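PDB 1EDG: endoglucanase A, which probably hydrolyses internal beta-1,4-glucosidic bonds of cellulose, as a bacterial endoglucanase of glycoside hydrolase family 5. Local coordinates for residues E166-P171 with N197-D202; V190-C195 with P222-S227. All coordinates share one frame; numbering follows the deposited sequence.

Contact 1 (E166-P171 with N197-D202); sequences EGMNEP and NQLNQD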
loop_
_atom_site.group_PDB
_atom_site.type_symbol
_atom_site.label_atom_id
_atom_site.label_comp_id
_atom_site.label_asym_id
_atom_site.label_seq_id
_atom_site.Cartn_x
_atom_site.Cartn_y
_atom_site.Cartn_z
ATOM N N GLU A 166 9.049 0.897 -1.052
ATOM C CA GLU A 166 8.389 -0.008 -0.111
ATOM C C GLU A 166 9.008 -1.387 -0.398
ATOM O O GLU A 166 8.674 -2.030 -1.395
ATOM C CB GLU A 166 6.885 -0.021 -0.371
ATOM C CG GLU A 166 6.080 -0.954 0.516
ATOM C CD GLU A 166 4.630 -1.061 0.064
ATOM O OE1 GLU A 166 4.040 -0.027 -0.291
ATOM O OE2 GLU A 166 4.075 -2.174 0.053
ATOM N N GLY A 167 9.900 -1.826 0.484
ATOM C CA GLY A 167 10.615 -3.075 0.293
ATOM C C GLY A 167 9.817 -4.315 -0.063
ATOM O O GLY A 167 10.153 -5.014 -1.031
ATOM N N MET A 168 8.802 -4.618 0.743
ATOM C CA MET A 168 7.940 -5.784 0.539
ATOM C C MET A 168 6.489 -5.378 0.734
ATOM O O MET A 168 6.201 -4.388 1.415
ATOM C CB MET A 168 8.280 -6.897 1.535
ATOM C CG MET A 168 9.688 -7.455 1.377
ATOM S SD MET A 168 10.143 -8.617 2.679
ATOM C CE MET A 168 10.559 -7.466 3.993
ATOM N N ASN A 169 5.579 -6.162 0.168
ATOM C CA ASN A 169 4.147 -5.894 0.259
ATOM C C ASN A 169 3.494 -6.547 1.481
ATOM O O ASN A 169 3.287 -5.895 2.513
ATOM C CB ASN A 169 3.466 -6.346 -1.046
ATOM C CG ASN A 169 1.962 -6.165 -1.008
ATOM O OD1 ASN A 169 1.463 -5.093 -0.676
ATOM N ND2 ASN A 169 1.226 -7.219 -1.347
ATOM N N GLU A 170 3.142 -7.822 1.361
ATOM C CA GLU A 170 2.526 -8.571 2.454
ATOM C C GLU A 170 3.308 -9.867 2.689
ATOM O O GLU A 170 2.791 -10.963 2.469
ATOM C CB GLU A 170 1.050 -8.875 2.135
ATOM C CG GLU A 170 0.159 -7.631 2.085
ATOM C CD GLU A 170 -1.309 -7.932 1.790
ATOM O OE1 GLU A 170 -1.659 -9.072 1.426
ATOM O OE2 GLU A 170 -2.133 -7.006 1.921
ATOM N N PRO A 171 4.565 -9.755 3.152
ATOM C CA PRO A 171 5.384 -10.954 3.399
ATOM C C PRO A 171 4.656 -11.878 4.379
ATOM O O PRO A 171 4.182 -11.442 5.432
ATOM C CB PRO A 171 6.683 -10.374 3.961
ATOM C CG PRO A 171 6.225 -9.119 4.649
ATOM C CD PRO A 171 5.211 -8.545 3.693
ATOM N N ASN A 197 12.032 -9.265 9.775
ATOM C CA ASN A 197 12.852 -8.214 10.377
ATOM C C ASN A 197 14.202 -8.161 9.649
ATOM O O ASN A 197 14.704 -7.078 9.323
ATOM C CB ASN A 197 13.083 -8.473 11.879
ATOM C CG ASN A 197 11.854 -8.179 12.730
ATOM O OD1 ASN A 197 11.002 -7.367 12.361
ATOM N ND2 ASN A 197 11.768 -8.826 13.888
ATOM N N GLN A 198 14.766 -9.336 9.363
ATOM C CA GLN A 198 16.048 -9.432 8.665
ATOM C C GLN A 198 15.959 -8.919 7.226
ATOM O O GLN A 198 16.820 -8.159 6.778
ATOM C CB GLN A 198 16.563 -10.878 8.686
ATOM C CG GLN A 198 16.892 -11.408 10.096
ATOM C CD GLN A 198 17.297 -12.885 10.112
ATOM O OE1 GLN A 198 16.650 -13.717 10.759
ATOM N NE2 GLN A 198 18.374 -13.213 9.402
ATOM N N LEU A 199 14.909 -9.312 6.510
ATOM C CA LEU A 199 14.731 -8.869 5.129
ATOM C C LEU A 199 14.514 -7.355 5.024
ATOM O O LEU A 199 15.033 -6.712 4.108
ATOM C CB LEU A 199 13.610 -9.659 4.451
ATOM C CG LEU A 199 13.933 -11.151 4.265
ATOM C CD1 LEU A 199 12.705 -11.895 3.754
ATOM C CD2 LEU A 199 15.121 -11.336 3.331
ATOM N N ASN A 200 13.783 -6.780 5.976
ATOM C CA ASN A 200 13.566 -5.332 5.992
ATOM C C ASN A 200 14.920 -4.644 6.179
ATOM O O ASN A 200 15.222 -3.636 5.532
ATOM C CB ASN A 200 12.613 -4.938 7.128
ATOM C CG ASN A 200 11.158 -4.980 6.711
ATOM O OD1 ASN A 200 10.827 -4.699 5.556
ATOM N ND2 ASN A 200 10.278 -5.303 7.650
ATOM N N GLN A 201 15.749 -5.215 7.051
ATOM C CA GLN A 201 17.079 -4.682 7.317
ATOM C C GLN A 201 17.954 -4.746 6.058
ATOM O O GLN A 201 18.648 -3.782 5.730
ATOM C CB GLN A 201 17.737 -5.447 8.472
ATOM C CG GLN A 201 19.067 -4.872 8.899
ATOM C CD GLN A 201 18.944 -3.474 9.477
ATOM O OE1 GLN A 201 18.446 -3.301 10.588
ATOM N NE2 GLN A 201 19.395 -2.478 8.734
ATOM N N ASP A 202 17.910 -5.870 5.345
ATOM C CA ASP A 202 18.697 -6.026 4.116
ATOM C C ASP A 202 18.257 -5.008 3.055
ATOM O O ASP A 202 19.090 -4.430 2.359
ATOM C CB ASP A 202 18.566 -7.450 3.560
ATOM C CG ASP A 202 19.233 -8.493 4.451
ATOM O OD1 ASP A 202 20.285 -8.190 5.056
ATOM O OD2 ASP A 202 18.704 -9.620 4.551
HETATM O O HOH W 1 10.057 -3.325 3.249
#

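Contact 2 (V190-C195 with P222-S227); sequences VDSINC and PGYVAS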
loop_
_atom_site.group_PDB
_atom_site.type_symbol
_atom_site.label_atom_id
_atom_site.label_comp_id
_atom_site.label_asym_id
_atom_site.label_seq_id
_atom_site.Cartn_x
_atom_site.Cartn_y
_atom_site.Cartn_z
ATOM N N VAL A 190 6.519 -17.033 14.282
ATOM C CA VAL A 190 7.547 -16.277 14.998
ATOM C C VAL A 190 8.846 -16.304 14.201
ATOM O O VAL A 190 9.539 -15.294 14.098
ATOM C CB VAL A 190 7.764 -16.805 16.439
ATOM C CG1 VAL A 190 8.931 -16.080 17.101
ATOM C CG2 VAL A 190 6.493 -16.599 17.261
ATOM N N ASP A 191 9.158 -17.456 13.614
ATOM C CA ASP A 191 10.351 -17.585 12.786
ATOM C C ASP A 191 10.202 -16.628 11.592
ATOM O O ASP A 191 11.133 -15.897 11.248
ATOM C CB ASP A 191 10.493 -19.030 12.285
ATOM C CG ASP A 191 11.590 -19.185 11.243
ATOM O OD1 ASP A 191 12.767 -18.928 11.565
ATOM O OD2 ASP A 191 11.274 -19.562 10.095
ATOM N N SER A 192 9.011 -16.616 11.000
ATOM C CA SER A 192 8.708 -15.756 9.852
ATOM C C SER A 192 8.891 -14.270 10.202
ATOM O O SER A 192 9.537 -13.526 9.461
ATOM C CB SER A 192 7.280 -16.030 9.364
ATOM O OG SER A 192 7.055 -15.483 8.077
ATOM N N ILE A 193 8.370 -13.857 11.355
ATOM C CA ILE A 193 8.482 -12.476 11.821
ATOM C C ILE A 193 9.947 -12.063 11.940
ATOM O O ILE A 193 10.330 -10.956 11.547
ATOM C CB ILE A 193 7.766 -12.305 13.183
ATOM C CG1 ILE A 193 6.248 -12.386 12.986
ATOM C CG2 ILE A 193 8.175 -10.991 13.860
ATOM C CD1 ILE A 193 5.446 -12.387 14.279
ATOM N N ASN A 194 10.774 -12.960 12.472
ATOM C CA ASN A 194 12.200 -12.680 12.617
ATOM C C ASN A 194 12.843 -12.559 11.237
ATOM O O ASN A 194 13.651 -11.660 10.995
ATOM C CB ASN A 194 12.884 -13.769 13.451
ATOM C CG ASN A 194 12.358 -13.825 14.880
ATOM O OD1 ASN A 194 11.921 -12.810 15.440
ATOM N ND2 ASN A 194 12.392 -15.012 15.478
ATOM N N CYS A 195 12.450 -13.441 10.318
ATOM C CA CYS A 195 12.971 -13.410 8.957
ATOM C C CYS A 195 12.577 -12.100 8.267
ATOM O O CYS A 195 13.365 -11.528 7.514
ATOM C CB CYS A 195 12.447 -14.601 8.151
ATOM S SG CYS A 195 13.230 -16.189 8.556
ATOM N N PRO A 222 6.802 -3.185 6.222
ATOM C CA PRO A 222 5.627 -3.826 6.803
ATOM C C PRO A 222 6.055 -4.921 7.791
ATOM O O PRO A 222 7.233 -5.313 7.831
ATOM C CB PRO A 222 4.956 -4.461 5.588
ATOM C CG PRO A 222 6.129 -4.923 4.794
ATOM C CD PRO A 222 7.097 -3.756 4.888
ATOM N N GLY A 223 5.102 -5.356 8.606
ATOM C CA GLY A 223 5.324 -6.447 9.535
ATOM C C GLY A 223 4.663 -7.639 8.860
ATOM O O GLY A 223 4.325 -7.561 7.677
ATOM N N TYR A 224 4.432 -8.721 9.596
ATOM C CA TYR A 224 3.803 -9.921 9.031
ATOM C C TYR A 224 2.477 -9.602 8.317
ATOM O O TYR A 224 1.556 -9.039 8.923
ATOM C CB TYR A 224 3.582 -10.971 10.131
ATOM C CG TYR A 224 3.215 -12.346 9.609
ATOM C CD1 TYR A 224 4.196 -13.230 9.167
ATOM C CD2 TYR A 224 1.886 -12.748 9.531
ATOM C CE1 TYR A 224 3.860 -14.481 8.651
ATOM C CE2 TYR A 224 1.537 -13.992 9.017
ATOM C CZ TYR A 224 2.527 -14.854 8.574
ATOM O OH TYR A 224 2.169 -16.062 8.018
ATOM N N VAL A 225 2.403 -9.974 7.034
ATOM C CA VAL A 225 1.251 -9.755 6.137
ATOM C C VAL A 225 0.769 -8.301 6.133
ATOM O O VAL A 225 -0.377 -8.024 5.761
ATOM C CB VAL A 225 0.037 -10.681 6.446
ATOM C CG1 VAL A 225 -0.859 -10.820 5.217
ATOM C CG2 VAL A 225 0.497 -12.031 6.826
ATOM N N ALA A 226 1.656 -7.383 6.512
ATOM C CA ALA A 226 1.348 -5.954 6.596
ATOM C C ALA A 226 0.131 -5.682 7.489
ATOM O O ALA A 226 -0.571 -4.685 7.308
ATOM C CB ALA A 226 1.131 -5.355 5.199
ATOM N N SER A 227 -0.140 -6.566 8.445
ATOM C CA SER A 227 -1.281 -6.359 9.334
ATOM C C SER A 227 -0.926 -5.383 10.461
ATOM O O SER A 227 0.254 -5.149 10.754
ATOM C CB SER A 227 -1.766 -7.689 9.924
ATOM O OG SER A 227 -0.799 -8.254 10.786
#

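Contact 1 (E166-P171 with N197-D202)
Met168 reaches out of the loop after strand 163-166 and lays its thioether end against Leu199 and Asn200, on adjacent positions of helix 187-209. Its chain is extended as far as SD and then bends (chi3 -80°); being flexible and unbranched, it can turn its methyl into the angle between leucine and amide. Met168 and Leu199 cross at about a right angle: Met168 CE lies 3.8 Å and SD 4.0 Å from Leu199 CB. Met168 CE also comes within 3.2 Å of Asn200 OD1 but merely rests against it, since OD1 accepts its hydrogen bond from a water at 2.8 Å. That water takes a weak hydrogen bond from Met168 N (3.1 Å), linking loop to helix. Asparagine suits its place by offering a donor as well, ND2 bonding to Pro222 O. In this TIM barrel the loop lies at the C-terminal end of the fourth strand and carries Asn169-Glu170-Pro171, a sequence that in family 5 relatives holds the acid/base glutamate. Apolar Leu199 suits the buried side facing helix 138-155, where Met138 and Ser141 touch it and Ile145 meets Met168, while strand 219-222 borders Asn200 through Cys221.

Contact 2 (V190-C195 with P222-S227)
The ring of Tyr224 presents an edge to Ser192, whose hydroxyl lies in the plane of the ring, with OG 3.4 Å from CE1. Ser192 CB, somewhat out of the ring plane, is 3.8 Å from Tyr224 CE1. Further back, Ile193 crosses the tyrosine side chain at about a right angle and brings CG1 to 4.2 Å from Tyr224 CB; its branched apolar chain packs beside the tyrosine stem, where Leu184 and Tyr235 also touch it. Tyr224 has CG anti to its own N (chi1 -168°), and this carries the ring from the loop to the helix. A small residue fits at Ser192, where the ring edge comes close to the helix; its hydroxyl is bonded to Pro133 O. Tyrosine suits its place because its hydroxyl, hydrogen-bonded to Asn178 O and Leu173 N, fastens the far end of the ring to the preceding loop. In the TIM barrel of this family, the contact joins the helix after the fourth strand to the loop leaving the fifth, at the C-terminal end of the strands. The loop turns sharply here: Ala226 N bonds to Gly223 O, and both Val225 and Ala226 adopt left-handed backbone angles. Tyr224 O accepts two bonds from Ser227, one from N at 3.0 Å and one from OG at 3.1 Å, the latter nearly in line with the carbonyl (167°). Ser227 is the N-cap of helix 228-232, and its OG also caps Gly230 N.

How the contacts relate
From the N terminus, the chain leaves strand 163-166 through segment 166-171, then passes 190-195 and 197-202 on helix 187-209, and after strand 219-222 enters segment 222-227. Contact 1 closes a loop with 25 residues between its segments and contact 2 one with 26; because the segments alternate, the two closures cross. Together they span one beta-alpha-beta unit of the barrel: contact 1 ties the helix back to the loop after the fourth strand, contact 2 ties it forward to the loop after the fifth. The two loops also meet directly, through a probable Pro171 O to Val225 N hydrogen bond and packing of Asn169 O on Ala226 CB.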